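Local coordinates for protein 1d10 (Caenorhabditis elegans, PDB 1T9F), which is of unknown function but, as a signal-bearing MIR-repeat protein of the SDF2-like beta-trefoil family, probably works in the secretory pathway, at residues Leu24-Val29 / Leu77-Thr82; Gln54-Leu59 / Gly83-Ser88; Gln148-Pro153 / Gln157-Gly162. All coordinates share one frame; numbering follows the deposited sequence.

Contact 1: Leu24-Val29 / Leu77-Thr82; sequences LHSHDV and LKHLTT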
# COMPACT_ATOMS: atom_id res chain seq x y z
N LEU A 24 5.34 -4.85 1.05
CA LEU A 24 4.63 -4.24 -0.09
C LEU A 24 5.73 -3.85 -1.07
O LEU A 24 6.76 -3.28 -0.66
CB LEU A 24 3.82 -3.03 0.35
CG LEU A 24 2.86 -2.48 -0.71
CD1 LEU A 24 1.89 -3.57 -1.13
CD2 LEU A 24 2.11 -1.28 -0.16
N HIS A 25 5.49 -4.08 -2.35
CA HIS A 25 6.55 -3.88 -3.32
C HIS A 25 6.05 -3.50 -4.72
O HIS A 25 4.90 -3.79 -5.08
CB HIS A 25 7.32 -5.21 -3.36
CG HIS A 25 8.55 -5.22 -4.23
ND1 HIS A 25 8.51 -5.56 -5.57
CD2 HIS A 25 9.86 -5.06 -3.92
CE1 HIS A 25 9.74 -5.60 -6.04
NE2 HIS A 25 10.58 -5.30 -5.07
N SER A 26 6.90 -2.84 -5.48
CA SER A 26 6.56 -2.52 -6.85
C SER A 26 7.83 -2.57 -7.69
O SER A 26 8.93 -2.71 -7.16
CB SER A 26 5.88 -1.17 -6.98
OG SER A 26 5.21 -1.12 -8.23
N HIS A 27 7.67 -2.42 -9.00
CA HIS A 27 8.81 -2.53 -9.91
C HIS A 27 8.35 -2.17 -11.31
O HIS A 27 7.19 -1.83 -11.50
CB HIS A 27 9.30 -3.97 -9.85
CG HIS A 27 8.19 -4.96 -9.73
ND1 HIS A 27 8.36 -6.22 -9.22
CD2 HIS A 27 6.87 -4.87 -10.05
CE1 HIS A 27 7.21 -6.87 -9.23
NE2 HIS A 27 6.29 -6.07 -9.73
N ASP A 28 9.24 -2.25 -12.28
CA ASP A 28 8.90 -1.91 -13.66
C ASP A 28 8.28 -3.08 -14.40
O ASP A 28 8.64 -3.37 -15.55
CB ASP A 28 10.15 -1.43 -14.42
CG ASP A 28 9.80 -0.57 -15.62
OD1 ASP A 28 8.81 -0.89 -16.32
OD2 ASP A 28 10.53 0.41 -15.88
N VAL A 29 7.35 -3.77 -13.75
CA VAL A 29 6.66 -4.91 -14.35
C VAL A 29 5.18 -4.55 -14.37
O VAL A 29 4.59 -4.34 -13.31
CB VAL A 29 6.86 -6.20 -13.52
CG1 VAL A 29 6.04 -7.33 -14.12
CG2 VAL A 29 8.34 -6.57 -13.49
N LEU A 77 0.36 6.75 -1.07
CA LEU A 77 1.64 6.08 -0.88
C LEU A 77 2.41 6.10 -2.19
O LEU A 77 2.00 5.49 -3.18
CB LEU A 77 1.43 4.64 -0.41
CG LEU A 77 0.99 4.46 1.05
CD1 LEU A 77 0.71 2.98 1.34
CD2 LEU A 77 2.08 4.98 1.99
N LYS A 78 3.54 6.79 -2.18
CA LYS A 78 4.39 6.91 -3.36
C LYS A 78 5.49 5.85 -3.41
O LYS A 78 6.24 5.68 -2.44
CB LYS A 78 5.03 8.30 -3.38
CG LYS A 78 5.78 8.61 -4.67
CD LYS A 78 6.40 9.99 -4.60
CE LYS A 78 7.04 10.38 -5.91
NZ LYS A 78 7.65 11.72 -5.79
N HIS A 79 5.57 5.12 -4.51
CA HIS A 79 6.62 4.12 -4.67
C HIS A 79 7.85 4.91 -5.08
O HIS A 79 7.89 5.49 -6.17
CB HIS A 79 6.23 3.10 -5.74
CG HIS A 79 7.23 2.01 -5.92
ND1 HIS A 79 7.90 1.80 -7.11
CD2 HIS A 79 7.68 1.06 -5.06
CE1 HIS A 79 8.71 0.77 -6.97
NE2 HIS A 79 8.60 0.30 -5.74
N LEU A 80 8.84 4.96 -4.20
CA LEU A 80 10.05 5.75 -4.43
C LEU A 80 10.82 5.56 -5.72
O LEU A 80 11.13 6.53 -6.39
CB LEU A 80 11.02 5.60 -3.25
CG LEU A 80 10.74 6.43 -2.00
CD1 LEU A 80 11.95 6.36 -1.08
CD2 LEU A 80 10.47 7.88 -2.39
N THR A 81 11.11 4.31 -6.08
CA THR A 81 11.89 4.07 -7.28
C THR A 81 11.20 4.33 -8.62
O THR A 81 11.89 4.51 -9.63
CB THR A 81 12.47 2.64 -7.29
OG1 THR A 81 11.40 1.70 -7.31
CG2 THR A 81 13.32 2.42 -6.05
N THR A 82 9.87 4.34 -8.65
CA THR A 82 9.19 4.58 -9.92
C THR A 82 8.34 5.85 -9.92
O THR A 82 7.79 6.23 -10.95
CB THR A 82 8.30 3.40 -10.33
OG1 THR A 82 7.24 3.23 -9.38
CG2 THR A 82 9.13 2.12 -10.40
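S26 sets its CB over one face of the H79 imidazole, 3.3 Å from the ring centroid and only 8° off the ring normal, a CH-pi contact that illustrates how a strand and the end of a hairpin arm can be fitted together largely through one small side chain laid on a ring. The methylene does the touching. The hydroxyl is carried off the ring: with OG swung anti to the backbone N (chi1 -162°), it turns to the carbonyl of S39 and the side chain of Q38, on the strand paired with 23-27.

The imidazole is held in position from its own rim. H79 carries its ring opposite the backbone N (chi1 -178°), toward S26; the turn about CB-CG then lays a face against S26 and sets ND1 2.8 Å from T82 OG1 in a nearly straight hydrogen bond. T82 OG1 is tied to T84 OG1 and Q38. At the far edge NE2 is bonded to the backbone O of N50, and the W53 ring meets the imidazole obliquely. H27 adds a lesser approach, its N coming to 3.9 Å from H79 CE1, while its C lies 4.5 Å from the CG2 methyl of T82.

The contact joins strand 23-27 to the end of strand 74-79 and the turn after it, within the MIR beta-trefoil. Both ring nitrogens of H79 have partners, which probably fixes the ring's rotation and keeps that face against S26. Carbon meets the ring face, while polar side-chain atoms are spent at the rim and on strand 38-43; the contact therefore probably depends on shape and on the fixed ring.

Contact 2: Gln54-Leu59 / Gly83-Ser88; sequences QIFPAL and GTFLHS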
# COMPACT_ATOMS: atom_id res chain seq x y z
N GLN A 54 6.69 6.22 0.23
CA GLN A 54 6.66 7.48 0.95
C GLN A 54 5.24 7.93 1.20
O GLN A 54 4.41 7.98 0.30
CB GLN A 54 7.40 8.57 0.16
CG GLN A 54 7.43 9.91 0.88
CD GLN A 54 8.41 10.86 0.24
OE1 GLN A 54 8.56 10.88 -0.98
NE2 GLN A 54 9.08 11.66 1.06
N ILE A 55 4.96 8.25 2.46
CA ILE A 55 3.63 8.69 2.84
C ILE A 55 3.39 10.13 2.41
O ILE A 55 4.17 11.03 2.75
CB ILE A 55 3.44 8.58 4.37
CG1 ILE A 55 3.63 7.13 4.80
CG2 ILE A 55 2.05 9.08 4.76
CD1 ILE A 55 3.63 6.94 6.27
N PHE A 56 2.32 10.33 1.65
CA PHE A 56 1.91 11.65 1.16
C PHE A 56 0.54 12.02 1.73
O PHE A 56 -0.25 11.14 2.06
CB PHE A 56 1.79 11.64 -0.37
CG PHE A 56 3.05 12.07 -1.08
CD1 PHE A 56 4.20 11.31 -1.00
CD2 PHE A 56 3.06 13.22 -1.85
CE1 PHE A 56 5.36 11.70 -1.67
CE2 PHE A 56 4.22 13.62 -2.53
CZ PHE A 56 5.37 12.85 -2.44
N PRO A 57 0.24 13.32 1.83
CA PRO A 57 -1.07 13.70 2.36
C PRO A 57 -2.09 13.30 1.29
O PRO A 57 -1.70 13.02 0.15
CB PRO A 57 -0.96 15.21 2.53
CG PRO A 57 -0.01 15.60 1.43
CD PRO A 57 1.05 14.52 1.51
N ALA A 58 -3.37 13.24 1.65
CA ALA A 58 -4.41 12.86 0.71
C ALA A 58 -4.40 13.79 -0.51
O ALA A 58 -3.86 14.90 -0.43
CB ALA A 58 -5.77 12.91 1.39
N LEU A 59 -4.98 13.34 -1.62
CA LEU A 59 -5.01 14.14 -2.84
C LEU A 59 -5.41 15.59 -2.63
O LEU A 59 -4.77 16.50 -3.14
CB LEU A 59 -5.94 13.52 -3.89
CG LEU A 59 -6.04 14.35 -5.19
CD1 LEU A 59 -4.70 14.34 -5.90
CD2 LEU A 59 -7.11 13.77 -6.09
N GLY A 83 8.23 6.48 -8.76
CA GLY A 83 7.47 7.71 -8.65
C GLY A 83 5.96 7.59 -8.77
O GLY A 83 5.25 8.60 -8.82
N THR A 84 5.47 6.35 -8.82
CA THR A 84 4.04 6.07 -8.93
C THR A 84 3.36 6.08 -7.55
O THR A 84 4.03 6.23 -6.52
CB THR A 84 3.83 4.69 -9.56
OG1 THR A 84 4.63 3.74 -8.85
CG2 THR A 84 4.22 4.68 -11.03
N PHE A 85 2.04 5.92 -7.54
CA PHE A 85 1.28 5.89 -6.29
C PHE A 85 0.44 4.61 -6.16
O PHE A 85 -0.06 4.09 -7.16
CB PHE A 85 0.34 7.11 -6.19
CG PHE A 85 1.02 8.37 -5.75
CD1 PHE A 85 1.56 9.25 -6.69
CD2 PHE A 85 1.14 8.68 -4.40
CE1 PHE A 85 2.21 10.42 -6.28
CE2 PHE A 85 1.78 9.84 -3.98
CZ PHE A 85 2.32 10.71 -4.93
N LEU A 86 0.30 4.11 -4.94
CA LEU A 86 -0.50 2.92 -4.71
C LEU A 86 -1.90 3.32 -5.20
O LEU A 86 -2.48 4.29 -4.72
CB LEU A 86 -0.55 2.59 -3.23
CG LEU A 86 -1.16 1.23 -2.89
CD1 LEU A 86 -0.29 0.12 -3.51
CD2 LEU A 86 -1.24 1.09 -1.38
N HIS A 87 -2.43 2.55 -6.14
CA HIS A 87 -3.70 2.89 -6.76
C HIS A 87 -4.69 1.73 -6.84
O HIS A 87 -4.31 0.56 -6.87
CB HIS A 87 -3.40 3.37 -8.18
CG HIS A 87 -4.55 4.02 -8.88
ND1 HIS A 87 -4.78 5.38 -8.81
CD2 HIS A 87 -5.49 3.52 -9.72
CE1 HIS A 87 -5.81 5.69 -9.59
NE2 HIS A 87 -6.25 4.58 -10.15
N SER A 88 -5.98 2.07 -6.86
CA SER A 88 -7.00 1.06 -7.02
C SER A 88 -8.13 1.61 -7.88
O SER A 88 -8.22 2.82 -8.11
CB SER A 88 -7.55 0.56 -5.69
OG SER A 88 -8.02 -0.76 -5.88
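F56 and F85 meet as a T-shaped pair, a compact example of two strands joined through their side chains at a distance too great for backbone pairing. The edge of F85 points at the face of F56; the ring centroids are 5.3 Å apart and the planes stand at 89°, practically perpendicular.

In this aromatic interaction two atoms of F85 lead. CZ sits 4.0 Å above the F56 plane, over the middle of the ring, and CE2 comes to 3.9 Å from F56 CG. Seen from F85, CG of F56 lies at the rim and in the plane of the ring. Such an arrangement directs the weakly positive C-H edge of one phenyl at the electron-rich face of the other. The CB of F85 does not aim at its partner; the ring does the reaching, its CG lying opposite the carbonyl carbon (chi1 -80°) so that the far edge extends to F56.

The apolar packing follows from the same approach. Besides pointing into the ring face, F85 CE2 passes 4.0 Å from F56 CB, so the base of the F56 side chain shares in the contact. Both phenylalanines are buried, and this pair supplies the whole of the direct contact between the two segments. A further aromatic partner is Y10, which forms another edge-to-face pair with F56.

Strand 74-79 completes the setting: its K78 side chain touches both phenyl rings, and R76 shares backbone hydrogen bonding with F56. Strand 53-57 is a stave of the six-stranded trefoil barrel, next to 74-79, whereas 85-89 pairs with strand 100-105 in the other sheet, F85 bonding through its backbone to F105. Strands 74-79 and 85-89 are successive and joined by backbone bonding such as L77 with L86; the ring pair adds a side-chain contact across to 53-57.

Contact 3: Gln148-Pro153 / Gln157-Gly162; sequences QQFGRP and QREVVG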
# COMPACT_ATOMS: atom_id res chain seq x y z
N GLN A 148 -2.46 -15.65 -3.17
CA GLN A 148 -1.91 -16.23 -4.38
C GLN A 148 -0.49 -15.71 -4.58
O GLN A 148 -0.13 -14.65 -4.07
CB GLN A 148 -2.76 -15.85 -5.59
CG GLN A 148 -4.12 -16.53 -5.62
CD GLN A 148 -3.98 -18.04 -5.65
OE1 GLN A 148 -3.37 -18.60 -6.56
NE2 GLN A 148 -4.54 -18.70 -4.64
N GLN A 149 0.30 -16.47 -5.33
CA GLN A 149 1.68 -16.09 -5.63
C GLN A 149 1.87 -16.09 -7.14
O GLN A 149 1.23 -16.87 -7.85
CB GLN A 149 2.65 -17.07 -4.98
CG GLN A 149 2.77 -16.96 -3.48
CD GLN A 149 3.84 -17.88 -2.91
OE1 GLN A 149 4.92 -18.02 -3.50
NE2 GLN A 149 3.56 -18.50 -1.77
N PHE A 150 2.76 -15.23 -7.62
CA PHE A 150 3.04 -15.16 -9.05
C PHE A 150 4.13 -16.13 -9.44
O PHE A 150 4.86 -16.65 -8.59
CB PHE A 150 3.51 -13.76 -9.43
CG PHE A 150 2.44 -12.72 -9.36
CD1 PHE A 150 1.42 -12.68 -10.30
CD2 PHE A 150 2.46 -11.75 -8.35
CE1 PHE A 150 0.43 -11.71 -10.25
CE2 PHE A 150 1.48 -10.77 -8.29
CZ PHE A 150 0.46 -10.75 -9.24
N GLY A 151 4.24 -16.35 -10.75
CA GLY A 151 5.27 -17.21 -11.30
C GLY A 151 6.22 -16.24 -11.96
O GLY A 151 6.16 -15.04 -11.67
N ARG A 152 7.09 -16.72 -12.84
CA ARG A 152 8.04 -15.84 -13.52
C ARG A 152 7.27 -14.75 -14.26
O ARG A 152 6.10 -14.94 -14.61
CB ARG A 152 8.87 -16.64 -14.53
CG ARG A 152 8.15 -16.93 -15.84
CD ARG A 152 6.83 -17.66 -15.61
NE ARG A 152 7.02 -18.92 -14.90
CZ ARG A 152 7.81 -19.91 -15.32
NH1 ARG A 152 8.49 -19.78 -16.45
NH2 ARG A 152 7.91 -21.03 -14.61
N PRO A 153 7.90 -13.59 -14.51
CA PRO A 153 9.27 -13.19 -14.19
C PRO A 153 9.43 -12.66 -12.76
O PRO A 153 10.46 -12.07 -12.43
CB PRO A 153 9.56 -12.12 -15.22
CG PRO A 153 8.24 -11.41 -15.29
CD PRO A 153 7.25 -12.56 -15.35
N GLN A 157 6.49 -13.98 -5.67
CA GLN A 157 5.95 -12.74 -5.13
C GLN A 157 4.45 -12.88 -4.91
O GLN A 157 3.75 -13.47 -5.74
CB GLN A 157 6.28 -11.58 -6.06
CG GLN A 157 7.78 -11.31 -6.16
CD GLN A 157 8.13 -10.08 -6.97
OE1 GLN A 157 7.40 -9.10 -6.97
NE2 GLN A 157 9.28 -10.13 -7.65
N ARG A 158 3.95 -12.36 -3.79
CA ARG A 158 2.53 -12.48 -3.48
C ARG A 158 1.63 -11.46 -4.17
O ARG A 158 2.00 -10.30 -4.34
CB ARG A 158 2.32 -12.38 -1.96
CG ARG A 158 2.93 -13.53 -1.16
CD ARG A 158 4.43 -13.37 -1.00
NE ARG A 158 4.96 -14.15 0.12
CZ ARG A 158 5.25 -15.44 0.08
NH1 ARG A 158 5.08 -16.13 -1.04
NH2 ARG A 158 5.72 -16.05 1.17
N GLU A 159 0.44 -11.91 -4.57
CA GLU A 159 -0.51 -11.04 -5.24
C GLU A 159 -1.15 -10.11 -4.21
O GLU A 159 -1.58 -10.56 -3.14
CB GLU A 159 -1.62 -11.85 -5.94
CG GLU A 159 -2.73 -10.99 -6.54
CD GLU A 159 -3.92 -11.80 -7.03
OE1 GLU A 159 -4.28 -12.80 -6.38
OE2 GLU A 159 -4.52 -11.42 -8.07
N VAL A 160 -1.19 -8.83 -4.53
CA VAL A 160 -1.79 -7.80 -3.69
C VAL A 160 -3.08 -7.36 -4.39
O VAL A 160 -3.07 -7.06 -5.59
CB VAL A 160 -0.85 -6.59 -3.54
CG1 VAL A 160 -1.57 -5.47 -2.79
CG2 VAL A 160 0.42 -6.98 -2.79
N VAL A 161 -4.18 -7.34 -3.66
CA VAL A 161 -5.46 -6.96 -4.26
C VAL A 161 -6.35 -6.18 -3.30
O VAL A 161 -5.99 -5.92 -2.15
CB VAL A 161 -6.26 -8.20 -4.71
CG1 VAL A 161 -5.42 -9.07 -5.63
CG2 VAL A 161 -6.72 -8.99 -3.49
N GLY A 162 -7.53 -5.83 -3.80
CA GLY A 162 -8.50 -5.09 -3.01
C GLY A 162 -9.66 -6.02 -2.69
O GLY A 162 -10.33 -6.50 -3.60
O HOH W 1 -1.04 -13.09 -2.08
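Two backbone hydrogen bonds join Q148 to E159 and F150 to Q157. E159 N donates to Q148 O at 2.8 Å, almost straight at 176° although it arrives tilted from the carbonyl plane; F150 N reaches Q157 O, also at 2.8 Å and nearly along the C=O axis. Between them Q149 and R158 form a non-hydrogen-bonded antiparallel pair, as expected where bonds alternate along a ladder. Q148 O has a second donor in water 1, which also donates to E159 O.

Side chains pack beside the backbone bonds. Q149 and R158 run side by side, while R158 NE makes a salt bridge to D20. E159 lies beside Q148, its OE1 3.5 Å from Q148 CB; that carboxylate is bonded to S146, S96 and the backbone N of L95.

Outward from these bonds lies the F150 ring. Its CG stands opposite the carbonyl carbon (chi1 -70°), sending the ring along the facing strand: CD2 passes 3.4 Å from Q157 O, and CE2 lies 3.7 Å from E159 CA and 4.0 Å from E159 CB. It crosses the E159 side chain at about a right angle, with L95 and T41 also touching it. Cutting F150 back to an alanine is likely to open a gap beside E159 and Q157 and to lose the contacts with L95 and T41.

At the surface of the trefoil, this short hairpin is therefore held by two direct backbone bonds and a water bridge, with the F150 ring packed along the facing strand and the buried E159 carboxylate satisfied by neighbouring loop and strand donors.

How the contacts relate
Segments 77-82 and 83-88 run on from one another, and the segments of contacts 1 and 2 alternate along the chain, with centres 10 Å apart. The backbone joins them directly: K78 O lies 2.8 Å from Q54 N and H79 N lies 2.8 Å from T84 O, both probable hydrogen bonds. Contact 3 belongs to a later MIR range, about 15 Å from contact 1 between centres, yet Q157 OE1, hydrogen-bonded to T41, packs 3.2 Å from H27 CE1. Contacts 2 and 3, 21 Å apart between centres, do not touch and flank the chain's centre on opposite sides. Contact 1 touches both, and all three reach the same six-stranded antiparallel sheet; no assigned active site or ligand ties them together.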